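Local coordinates for chloramphenicol acetyltransferase (Aliivibrio fischeri, PDB 6PXA), which probably transfers the acetyl group of acetyl-CoA to the 3-hydroxyl of chloramphenicol, inactivating the antibiotic, and here binds taurocholic acid, at residues E5-W10 with Y33-S39; E67-I73 with R118-V124; G131-M137 with I148-I154; V158-S162 with I180-L184. All coordinates share one frame; numbering follows the deposited sequence. Where two conformers were deposited one is given.

Interaction 1. Residues E5-W10 with Y33-S39. With TCH (taurocholic acid), chain M.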
# COMPACT_ATOMS: atom_id res chain seq x y z
N GLU B 5 4.98 -13.65 -16.88
CA GLU B 5 4.93 -13.39 -15.45
C GLU B 5 5.34 -14.65 -14.69
O GLU B 5 5.40 -15.75 -15.25
CB GLU B 5 3.54 -12.93 -15.01
CG GLU B 5 2.97 -11.85 -15.90
CD GLU B 5 1.92 -11.01 -15.21
OE1 GLU B 5 1.37 -11.46 -14.17
OE2 GLU B 5 1.64 -9.90 -15.71
N ALA B 6 5.60 -14.47 -13.40
CA ALA B 6 6.20 -15.54 -12.60
C ALA B 6 5.20 -16.63 -12.25
O ALA B 6 5.61 -17.78 -12.04
CB ALA B 6 6.79 -14.97 -11.31
N PHE B 7 3.92 -16.30 -12.19
CA PHE B 7 2.86 -17.22 -11.78
C PHE B 7 1.75 -17.24 -12.82
O PHE B 7 1.42 -16.20 -13.40
CB PHE B 7 2.27 -16.79 -10.43
CG PHE B 7 3.26 -16.83 -9.29
CD1 PHE B 7 4.10 -15.76 -9.06
CD2 PHE B 7 3.33 -17.92 -8.46
CE1 PHE B 7 4.98 -15.79 -8.01
CE2 PHE B 7 4.20 -17.95 -7.42
CZ PHE B 7 5.04 -16.88 -7.20
N ASN B 8 1.17 -18.42 -13.04
CA ASN B 8 0.08 -18.59 -14.01
C ASN B 8 -1.30 -18.46 -13.38
O ASN B 8 -2.25 -18.11 -14.08
CB ASN B 8 0.19 -19.94 -14.70
CG ASN B 8 1.29 -19.98 -15.75
OD1 ASN B 8 1.83 -18.94 -16.14
ND2 ASN B 8 1.62 -21.17 -16.23
N SER B 9 -1.44 -18.73 -12.09
CA SER B 9 -2.69 -18.41 -11.41
C SER B 9 -2.39 -18.23 -9.93
O SER B 9 -1.31 -18.61 -9.46
CB SER B 9 -3.77 -19.50 -11.62
OG SER B 9 -3.41 -20.70 -10.97
N TRP B 10 -3.33 -17.64 -9.21
CA TRP B 10 -3.13 -17.50 -7.77
C TRP B 10 -3.33 -18.80 -7.02
O TRP B 10 -3.20 -18.80 -5.79
CB TRP B 10 -4.06 -16.41 -7.20
CG TRP B 10 -5.46 -16.41 -7.71
CD1 TRP B 10 -5.94 -15.74 -8.82
CD2 TRP B 10 -6.60 -17.07 -7.13
NE1 TRP B 10 -7.29 -15.96 -8.96
CE2 TRP B 10 -7.73 -16.76 -7.93
CE3 TRP B 10 -6.77 -17.88 -6.00
CZ2 TRP B 10 -9.02 -17.27 -7.66
CZ3 TRP B 10 -8.04 -18.37 -5.72
CH2 TRP B 10 -9.16 -18.05 -6.55
N TYR B 33 6.06 -18.64 -1.58
CA TYR B 33 5.53 -17.34 -1.96
C TYR B 33 4.44 -17.55 -3.01
O TYR B 33 4.69 -18.18 -4.04
CB TYR B 33 6.65 -16.44 -2.52
CG TYR B 33 6.22 -15.09 -3.08
CD1 TYR B 33 5.51 -14.19 -2.30
CD2 TYR B 33 6.56 -14.70 -4.37
CE1 TYR B 33 5.13 -12.93 -2.79
CE2 TYR B 33 6.17 -13.44 -4.88
CZ TYR B 33 5.45 -12.56 -4.07
OH TYR B 33 5.04 -11.31 -4.52
N SER B 34 3.25 -17.02 -2.75
CA SER B 34 2.13 -17.08 -3.69
C SER B 34 1.95 -15.68 -4.26
O SER B 34 1.18 -14.87 -3.74
CB SER B 34 0.85 -17.57 -3.00
OG SER B 34 0.61 -16.84 -1.81
N GLY B 35 2.63 -15.41 -5.38
CA GLY B 35 2.85 -14.04 -5.80
C GLY B 35 2.14 -13.65 -7.07
O GLY B 35 2.53 -12.66 -7.69
N PHE B 36 1.08 -14.39 -7.45
CA PHE B 36 0.41 -14.16 -8.72
C PHE B 36 0.05 -12.69 -8.93
O PHE B 36 0.24 -12.15 -10.03
CB PHE B 36 -0.85 -15.02 -8.83
CG PHE B 36 -1.69 -14.72 -10.05
CD1 PHE B 36 -1.33 -15.23 -11.30
CD2 PHE B 36 -2.83 -13.93 -9.96
CE1 PHE B 36 -2.12 -14.95 -12.44
CE2 PHE B 36 -3.60 -13.65 -11.10
CZ PHE B 36 -3.23 -14.16 -12.34
N TYR B 37 -0.52 -12.04 -7.93
CA TYR B 37 -1.05 -10.71 -8.20
C TYR B 37 0.03 -9.64 -8.32
O TYR B 37 -0.29 -8.52 -8.73
CB TYR B 37 -2.09 -10.34 -7.13
CG TYR B 37 -3.44 -11.00 -7.42
CD1 TYR B 37 -4.29 -10.51 -8.42
CD2 TYR B 37 -3.84 -12.15 -6.73
CE1 TYR B 37 -5.53 -11.15 -8.70
CE2 TYR B 37 -5.02 -12.79 -7.01
CZ TYR B 37 -5.87 -12.27 -7.98
OH TYR B 37 -7.03 -12.93 -8.23
N HIS B 38 1.29 -9.94 -8.03
CA HIS B 38 2.34 -8.95 -8.23
C HIS B 38 3.38 -9.37 -9.26
O HIS B 38 4.43 -8.74 -9.35
CB HIS B 38 2.96 -8.59 -6.88
CG HIS B 38 1.97 -7.97 -5.94
ND1 HIS B 38 0.99 -8.70 -5.31
CD2 HIS B 38 1.76 -6.68 -5.58
CE1 HIS B 38 0.23 -7.90 -4.57
NE2 HIS B 38 0.67 -6.66 -4.75
N SER B 39 3.10 -10.43 -10.03
CA SER B 39 3.72 -10.72 -11.33
C SER B 39 5.11 -11.33 -11.29
O SER B 39 5.45 -12.11 -12.18
CB SER B 39 3.77 -9.47 -12.21
OG SER B 39 2.46 -8.99 -12.50
C1 TCH M . -8.82 -21.83 -3.69
C2 TCH M . -8.82 -23.25 -4.36
C3 TCH M . -9.48 -24.30 -3.42
O3 TCH M . -9.35 -25.55 -3.97
C4 TCH M . -8.87 -24.31 -1.97
C5 TCH M . -8.78 -22.90 -1.33
C6 TCH M . -8.09 -22.94 0.06
C7 TCH M . -6.51 -23.07 -0.02
O7 TCH M . -6.17 -24.36 -0.41
C8 TCH M . -5.90 -22.04 -1.00
C9 TCH M . -6.61 -22.14 -2.41
C10 TCH M . -8.13 -21.86 -2.30
C11 TCH M . -5.89 -21.20 -3.40
C12 TCH M . -4.46 -21.35 -3.47
O12 TCH M . -4.09 -22.55 -4.11
C13 TCH M . -3.76 -21.42 -2.00
C14 TCH M . -4.38 -22.35 -1.22
C15 TCH M . -3.59 -22.26 0.17
C16 TCH M . -2.21 -22.08 -0.24
C17 TCH M . -2.23 -21.93 -1.78
C18 TCH M . -3.87 -20.01 -1.38
C19 TCH M . -8.34 -20.47 -1.68
O1S TCH M . 3.51 -28.67 -1.09
C20 TCH M . -1.15 -21.06 -2.21
C21 TCH M . -1.08 -20.82 -3.75
C22 TCH M . 0.12 -21.88 -1.87
C23 TCH M . 0.29 -23.10 -2.77
C24 TCH M . 1.53 -23.88 -2.35
N24 TCH M . 1.45 -24.80 -1.24
O24 TCH M . 2.54 -23.73 -2.92
C25 TCH M . 2.62 -25.56 -0.83
C26 TCH M . 2.15 -26.53 0.24
S26 TCH M . 3.31 -27.91 0.37
O2S TCH M . 4.75 -27.24 0.81
O3S TCH M . 2.69 -28.93 1.51
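W10 and F36 meet as an offset edge-to-face pair. The five-membered ring of W10 turns its edge to the F36 face, with ring centres 5.5 Å apart and planes at 63°. The backbone N of W10 sits over a face of the F36 ring too, 3.5 Å from CG. F36 reaches this place because its CG is anti to its backbone N (chi1 173°). W10 and Y37 run side by side, pointing the same way; their rings are slid apart and barely overlap. The polar ends of both turn to the second subunit, W10 NE1 to D53 and Y37 OH to the backbone N of Y49. The N-terminal arm packs on residues 33-39, which continue from strand 32-34 of the left-handed beta-helix, at a subunit interface of the trimer. Here W10 and S34 also line a taurocholate pocket; S34 CB is 3.9 Å from C21 of the ligand. F7 lays one face on the backbone of G35, whose CA makes a CH-pi contact. F7 CB touches F36 CB at 3.9 Å. Farther along, A6 N donates to S39 O (2.7 Å, 165° at the hydrogen), and S39 OG gives a weak bond to E5 OE1 at 3.2 Å.

Interaction 2. Residues E67-I73 with R118-V124; sequences EVDKLRI and RAGDTIV
Two neighbouring strands of a parallel sheet in the left-handed beta-helix, 71-73 and 122-124, make this contact together with the loops that lead into them. Their axes are 4.7 Å apart and run within 5° of parallel. T122 N donates to K70 O, R72 N to T122 O at 2.8 Å, and V124 N to R72 O. L71, I73, T122 and V124 point to one face of the sheet, where L71 and V124 pack on F85 of strand 84-86. R72 and I123 point to the other face.

In the loops, acidic side chains take over the bonding. D121 links to two residues. Its OD1 accepts K70 N at 2.9 Å, from above the carboxylate plane. Its OD2 is gripped side-on by R72, through NE at 2.8 Å and NH1 at 2.9 Å. Both nitrogens come to the anti side of that oxygen, which lies in the guanidinium plane, while the two flat groups stand 87° apart. A bend at chi3 (-127°) turns the R72 guanidinium to D121, and I123 CD1 lies over one of its faces.

D69 binds the loop R118-G120. Its OD2 takes A119 N at 2.8 Å on the syn side. Its OD1 receives weaker bonds from G120 N and from R118 NE, the latter a salt bridge of 3.3 Å. E67, poorly ordered, may add a long ion pair to R118.

Both aspartates tie backbone N-H groups to an arginine of opposite charge, which probably steadies their negative charge and probably helps to fix the loops where they enter the sheet.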
# COMPACT_ATOMS: atom_id res chain seq x y z
N GLU B 67 30.08 -7.09 4.71
CA GLU B 67 28.86 -7.80 5.07
C GLU B 67 27.66 -6.85 5.08
O GLU B 67 27.77 -5.68 5.45
CB GLU B 67 29.01 -8.45 6.45
CG GLU B 67 30.04 -9.58 6.54
CD GLU B 67 30.48 -9.85 7.98
OE1 GLU B 67 30.20 -9.00 8.85
OE2 GLU B 67 31.10 -10.91 8.24
N VAL B 68 26.52 -7.38 4.66
CA VAL B 68 25.25 -6.65 4.63
C VAL B 68 24.22 -7.38 5.49
O VAL B 68 24.42 -8.54 5.88
CB VAL B 68 24.71 -6.48 3.19
CG1 VAL B 68 25.66 -5.63 2.35
CG2 VAL B 68 24.47 -7.84 2.55
N ASP B 69 23.11 -6.69 5.77
CA ASP B 69 22.00 -7.31 6.49
C ASP B 69 21.41 -8.46 5.67
O ASP B 69 21.23 -8.36 4.45
CB ASP B 69 20.90 -6.27 6.81
CG ASP B 69 21.39 -5.20 7.80
OD1 ASP B 69 22.21 -5.52 8.69
OD2 ASP B 69 21.01 -4.02 7.64
N LYS B 70 21.15 -9.58 6.33
CA LYS B 70 20.65 -10.77 5.67
C LYS B 70 19.17 -10.95 5.99
O LYS B 70 18.66 -10.44 7.00
CB LYS B 70 21.46 -12.00 6.08
CG LYS B 70 22.88 -12.05 5.47
CD LYS B 70 23.71 -13.19 6.00
CE LYS B 70 25.21 -12.85 5.78
NZ LYS B 70 26.15 -13.84 6.40
N LEU B 71 18.48 -11.67 5.11
CA LEU B 71 17.07 -12.01 5.28
C LEU B 71 16.97 -13.51 5.56
O LEU B 71 17.32 -14.32 4.70
CB LEU B 71 16.26 -11.61 4.04
CG LEU B 71 14.85 -12.22 4.00
CD1 LEU B 71 14.00 -11.69 5.15
CD2 LEU B 71 14.16 -11.99 2.66
N ARG B 72 16.50 -13.88 6.74
CA ARG B 72 16.42 -15.28 7.13
C ARG B 72 14.96 -15.63 7.40
O ARG B 72 14.30 -14.98 8.21
CB ARG B 72 17.29 -15.57 8.36
CG ARG B 72 18.68 -14.99 8.29
CD ARG B 72 19.53 -15.60 9.43
NE ARG B 72 20.17 -14.60 10.28
CZ ARG B 72 20.31 -14.72 11.61
NH1 ARG B 72 20.91 -13.77 12.31
NH2 ARG B 72 19.83 -15.79 12.24
N ILE B 73 14.46 -16.65 6.70
CA ILE B 73 13.07 -17.08 6.80
C ILE B 73 13.05 -18.55 7.23
O ILE B 73 13.87 -19.36 6.77
CB ILE B 73 12.33 -16.88 5.47
CG1 ILE B 73 12.20 -15.38 5.16
CG2 ILE B 73 10.96 -17.53 5.51
CD1 ILE B 73 11.80 -15.07 3.71
N ARG B 118 23.97 -0.48 8.99
CA ARG B 118 23.24 -1.74 9.04
C ARG B 118 22.16 -1.67 10.11
O ARG B 118 22.30 -1.00 11.13
CB ARG B 118 24.20 -2.90 9.30
CG ARG B 118 25.06 -3.24 8.11
CD ARG B 118 26.07 -4.27 8.43
NE ARG B 118 25.53 -5.60 8.72
CZ ARG B 118 26.34 -6.60 9.08
NH1 ARG B 118 27.63 -6.37 9.16
NH2 ARG B 118 25.88 -7.81 9.35
N ALA B 119 21.06 -2.38 9.85
CA ALA B 119 19.99 -2.50 10.82
C ALA B 119 19.97 -3.86 11.48
O ALA B 119 19.17 -4.07 12.41
CB ALA B 119 18.64 -2.24 10.14
N GLY B 120 20.83 -4.77 11.05
CA GLY B 120 20.77 -6.15 11.48
C GLY B 120 19.89 -6.96 10.57
O GLY B 120 19.12 -6.44 9.75
N ASP B 121 19.98 -8.28 10.73
CA ASP B 121 19.22 -9.19 9.88
C ASP B 121 17.71 -9.06 10.08
O ASP B 121 17.22 -8.76 11.17
CB ASP B 121 19.61 -10.64 10.18
CG ASP B 121 21.04 -10.99 9.72
OD1 ASP B 121 21.73 -10.14 9.08
OD2 ASP B 121 21.46 -12.14 9.98
N THR B 122 16.97 -9.30 9.00
CA THR B 122 15.52 -9.51 9.07
C THR B 122 15.29 -11.00 9.24
O THR B 122 15.72 -11.80 8.41
CB THR B 122 14.82 -8.97 7.83
OG1 THR B 122 15.01 -7.56 7.77
CG2 THR B 122 13.32 -9.24 7.91
N ILE B 123 14.66 -11.38 10.35
CA ILE B 123 14.44 -12.78 10.68
C ILE B 123 12.94 -13.01 10.74
O ILE B 123 12.24 -12.33 11.50
CB ILE B 123 15.10 -13.15 12.01
CG1 ILE B 123 16.58 -12.79 11.97
CG2 ILE B 123 14.93 -14.64 12.25
CD1 ILE B 123 17.31 -13.02 13.28
N VAL B 124 12.46 -13.98 9.97
CA VAL B 124 11.11 -14.51 10.10
C VAL B 124 11.22 -15.94 10.64
O VAL B 124 11.91 -16.79 10.05
CB VAL B 124 10.35 -14.46 8.78
CG1 VAL B 124 8.92 -14.98 8.98
CG2 VAL B 124 10.31 -13.02 8.25

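Interaction 3. Residues G131-M137 with I148-I154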
# COMPACT_ATOMS: atom_id res chain seq x y z
N GLY B 131 0.52 -11.78 5.42
CA GLY B 131 -0.55 -11.43 4.51
C GLY B 131 -0.10 -10.54 3.36
O GLY B 131 1.03 -10.02 3.31
N SER B 132 -1.05 -10.33 2.45
CA SER B 132 -0.75 -9.69 1.18
C SER B 132 -0.36 -8.24 1.40
O SER B 132 -0.98 -7.53 2.19
CB SER B 132 -1.96 -9.77 0.24
OG SER B 132 -1.61 -9.28 -1.05
N GLU B 133 0.73 -7.83 0.75
CA GLU B 133 1.15 -6.43 0.71
C GLU B 133 1.57 -5.90 2.08
O GLU B 133 1.70 -4.68 2.28
CB GLU B 133 0.03 -5.55 0.08
CG GLU B 133 -0.12 -5.84 -1.41
CD GLU B 133 -1.09 -4.90 -2.13
OE1 GLU B 133 -1.56 -5.32 -3.19
OE2 GLU B 133 -1.36 -3.78 -1.66
N ALA B 134 1.86 -6.80 3.01
CA ALA B 134 2.50 -6.36 4.23
C ALA B 134 3.91 -5.91 3.88
O ALA B 134 4.50 -6.36 2.89
CB ALA B 134 2.53 -7.48 5.28
N MET B 135 4.42 -4.95 4.64
CA MET B 135 5.78 -4.47 4.46
C MET B 135 6.56 -4.65 5.74
O MET B 135 6.19 -4.09 6.78
CB MET B 135 5.80 -3.01 4.03
CG MET B 135 7.08 -2.68 3.28
SD MET B 135 7.37 -0.91 3.05
CE MET B 135 6.82 -0.75 1.34
N ILE B 136 7.66 -5.38 5.65
CA ILE B 136 8.54 -5.74 6.77
C ILE B 136 9.79 -4.86 6.70
O ILE B 136 10.59 -4.98 5.76
CB ILE B 136 8.92 -7.23 6.71
CG1 ILE B 136 7.69 -8.11 6.56
CG2 ILE B 136 9.66 -7.63 7.96
CD1 ILE B 136 6.75 -7.97 7.71
N MET B 137 9.96 -3.98 7.67
CA MET B 137 11.04 -2.99 7.62
C MET B 137 12.36 -3.60 8.12
O MET B 137 12.36 -4.69 8.70
CB MET B 137 10.64 -1.76 8.43
CG MET B 137 9.37 -1.04 7.93
SD MET B 137 9.50 -0.33 6.30
CE MET B 137 9.24 -1.68 5.34
N ILE B 148 0.99 -11.86 10.32
CA ILE B 148 1.10 -10.47 9.91
C ILE B 148 -0.09 -10.18 8.99
O ILE B 148 -0.28 -10.85 7.97
CB ILE B 148 2.43 -10.17 9.21
CG1 ILE B 148 3.64 -10.55 10.08
CG2 ILE B 148 2.51 -8.68 8.80
CD1 ILE B 148 3.58 -9.98 11.51
N GLY B 149 -0.89 -9.19 9.36
CA GLY B 149 -2.07 -8.88 8.57
C GLY B 149 -1.72 -8.32 7.20
O GLY B 149 -0.65 -7.75 6.98
N ALA B 150 -2.67 -8.48 6.27
CA ALA B 150 -2.55 -7.82 4.98
C ALA B 150 -2.31 -6.33 5.21
O ALA B 150 -2.90 -5.73 6.11
CB ALA B 150 -3.82 -8.04 4.14
N ARG B 151 -1.35 -5.77 4.46
CA ARG B 151 -1.03 -4.34 4.46
C ARG B 151 -0.38 -3.86 5.76
O ARG B 151 -0.13 -2.65 5.90
CB ARG B 151 -2.28 -3.46 4.18
CG ARG B 151 -2.70 -3.35 2.70
CD ARG B 151 -1.70 -2.56 1.86
NE ARG B 151 -2.08 -2.58 0.44
CZ ARG B 151 -3.07 -1.84 -0.08
NH1 ARG B 151 -3.76 -1.00 0.68
NH2 ARG B 151 -3.35 -1.92 -1.38
N ALA B 152 -0.08 -4.75 6.70
CA ALA B 152 0.61 -4.33 7.91
C ALA B 152 1.98 -3.74 7.58
O ALA B 152 2.62 -4.09 6.59
CB ALA B 152 0.77 -5.51 8.87
N VAL B 153 2.41 -2.80 8.40
CA VAL B 153 3.72 -2.17 8.27
C VAL B 153 4.47 -2.47 9.57
O VAL B 153 4.20 -1.88 10.63
CB VAL B 153 3.62 -0.68 7.99
CG1 VAL B 153 5.05 -0.05 7.85
CG2 VAL B 153 2.78 -0.43 6.72
N ILE B 154 5.39 -3.42 9.50
CA ILE B 154 6.00 -4.02 10.68
C ILE B 154 7.36 -3.36 10.89
O ILE B 154 8.27 -3.51 10.06
CB ILE B 154 6.14 -5.54 10.52
CG1 ILE B 154 4.75 -6.12 10.27
CG2 ILE B 154 6.75 -6.16 11.77
CD1 ILE B 154 3.78 -5.92 11.46
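E133 and R151 lie side by side, pointing the same way, each from the third position of a type II turn. R151 CB leaves CA away from the other segment, and a bend at chi2 (-68°) brings the chain back. CD then passes E133 CB at 3.9 Å. NE donates to E133 OE2 on the anti side of that oxygen; the modelled length of 2.5 Å is doubtful. CZ lies beside the same oxygen. NH2 reaches it at 2.7 Å from the syn side, and also pairs with a bound sulfate, probably from the crystallisation liquor. NH1 leaves the contact for the E133 carbonyl O of the second subunit. E133 OE2 takes both N-H groups and lies in the guanidinium plane; the carboxylate is turned 27° from it. Its other oxygen, OE1, is held by H38 and by R48 of the second subunit.

Along the backbone, R151 N donates to S132 O, and G131 N to I148 O at 2.8 Å. The strands then run parallel: M135 N to A152 O, I154 N to M135 O, and M137 N to I154 O. I136 and I154 share one face of the sheet, CD1 to CG1 at 3.7 Å. A134 CB, in its turn, meets I148 CG2 at 3.7 Å. M135 and V153 point to the other face, and both pack on the third subunit.

Turns G131-A134 and G149-A152 stack with the same shape, one coil above the next. Such repeated turns and short parallel strands are the hallmark of the left-handed beta-helix built by hexapeptide repeats.

Interaction 4. Residues V158-S162 with I180-L184; sequences VAPYS and IQTLL
Residues A159-S162 form a type II beta turn, closed by S162 N to A159 O at 3.1 Å, and its third residue Y161 (phi 64°, psi 20°) faces helix 177-186. P160 and Y161 make the contact from the turn; I180, L183 and L184 make it from the helix. Y161 has its CG anti to its own carbonyl carbon (chi1 -69°), and its ring enters between these three side chains. I180 lies at the base of the ring, with CD1 3.7 Å from Y161 CB. L184 CD2 comes to the ring edge, near its plane, 3.9 Å from CE2. L183 crosses the end of the ring at about a right angle, with CD1 3.6 Å from Y161 CZ. The turn leads into strand 162-165 of the left-handed beta-helix, which S162 begins, and the helix belongs to the C-terminal segment that follows strand 169-173. Apolar contact joins helix 177-186 to this part of the beta-helix. Y161 OH is buried against L183 CB at 3.5 Å and has no polar partner in the model. P160 adds a smaller patch, its CB and CG each 4.0 Å from L184 CD1. L183 also packs against I208 and L211 of helix 208-219.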
# COMPACT_ATOMS: atom_id res chain seq x y z
N VAL B 158 8.03 -8.84 16.54
CA VAL B 158 6.72 -9.44 16.74
C VAL B 158 6.89 -10.69 17.60
O VAL B 158 7.64 -11.61 17.23
CB VAL B 158 6.05 -9.76 15.39
CG1 VAL B 158 4.74 -10.54 15.58
CG2 VAL B 158 5.79 -8.47 14.63
N ALA B 159 6.22 -10.71 18.76
CA ALA B 159 6.31 -11.84 19.67
C ALA B 159 5.71 -13.09 19.03
O ALA B 159 4.80 -12.99 18.22
CB ALA B 159 5.59 -11.54 20.98
N PRO B 160 6.21 -14.28 19.41
CA PRO B 160 5.67 -15.52 18.85
C PRO B 160 4.16 -15.64 19.04
O PRO B 160 3.62 -15.35 20.11
CB PRO B 160 6.40 -16.61 19.65
CG PRO B 160 7.60 -15.96 20.19
CD PRO B 160 7.29 -14.51 20.37
N TYR B 161 3.50 -16.10 17.98
CA TYR B 161 2.06 -16.37 17.96
C TYR B 161 1.23 -15.11 18.17
O TYR B 161 0.04 -15.20 18.54
CB TYR B 161 1.70 -17.45 18.98
CG TYR B 161 2.23 -18.79 18.55
CD1 TYR B 161 1.53 -19.58 17.64
CD2 TYR B 161 3.46 -19.24 19.00
CE1 TYR B 161 2.03 -20.79 17.22
CE2 TYR B 161 3.98 -20.44 18.59
CZ TYR B 161 3.26 -21.21 17.70
OH TYR B 161 3.80 -22.40 17.31
N SER B 162 1.83 -13.95 17.94
CA SER B 162 1.11 -12.69 17.87
C SER B 162 0.42 -12.51 16.51
O SER B 162 0.92 -12.96 15.47
CB SER B 162 2.07 -11.52 18.12
OG SER B 162 2.39 -11.40 19.50
N ILE B 180 1.28 -21.43 24.13
CA ILE B 180 2.36 -20.84 23.35
C ILE B 180 3.71 -21.36 23.83
O ILE B 180 4.54 -21.82 23.03
CB ILE B 180 2.31 -19.31 23.42
CG1 ILE B 180 1.08 -18.76 22.70
CG2 ILE B 180 3.57 -18.70 22.82
CD1 ILE B 180 1.09 -17.25 22.61
N GLN B 181 3.94 -21.29 25.14
CA GLN B 181 5.21 -21.75 25.69
C GLN B 181 5.45 -23.21 25.33
O GLN B 181 6.59 -23.62 25.08
CB GLN B 181 5.22 -21.57 27.20
CG GLN B 181 6.31 -20.65 27.70
CD GLN B 181 6.97 -21.19 28.95
OE1 GLN B 181 8.11 -21.67 28.91
NE2 GLN B 181 6.27 -21.11 30.08
N THR B 182 4.38 -24.01 25.29
CA THR B 182 4.50 -25.42 24.95
C THR B 182 4.96 -25.61 23.51
O THR B 182 5.90 -26.36 23.24
CB THR B 182 3.16 -26.11 25.20
OG1 THR B 182 2.95 -26.24 26.61
CG2 THR B 182 3.13 -27.49 24.56
N LEU B 183 4.31 -24.91 22.58
CA LEU B 183 4.70 -25.01 21.18
C LEU B 183 6.15 -24.58 20.96
O LEU B 183 6.81 -25.08 20.04
CB LEU B 183 3.74 -24.18 20.32
CG LEU B 183 2.27 -24.62 20.34
CD1 LEU B 183 1.36 -23.68 19.48
CD2 LEU B 183 2.16 -26.04 19.84
N LEU B 184 6.66 -23.69 21.80
CA LEU B 184 8.02 -23.19 21.62
C LEU B 184 9.07 -24.16 22.14
O LEU B 184 10.24 -24.05 21.76
CB LEU B 184 8.18 -21.83 22.31
CG LEU B 184 7.31 -20.72 21.68
CD1 LEU B 184 7.58 -19.36 22.31
CD2 LEU B 184 7.56 -20.65 20.19

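Overall arrangement
Interactions 2 and 3 both join coils of the left-handed beta-helix, and they touch where T122 packs on I136. Interaction 3 is buried, with its ion pair at the subunit interface; interaction 2 is partly buried, with its charged loops at the surface. Interactions 1 and 4 attach outlying parts to the beta-helix. Interaction 1, partly buried, fastens the N-terminal arm, mainly by aromatic rings, beside a second subunit and a taurocholate pocket. It meets interaction 3 through H38 and E133. Interaction 4 is buried and purely apolar across its segments, and ties on helix 177-186 of the C-terminal part; V158 touches I148 of interaction 3. Interactions 1 and 4 lie about 30 Å apart between centres.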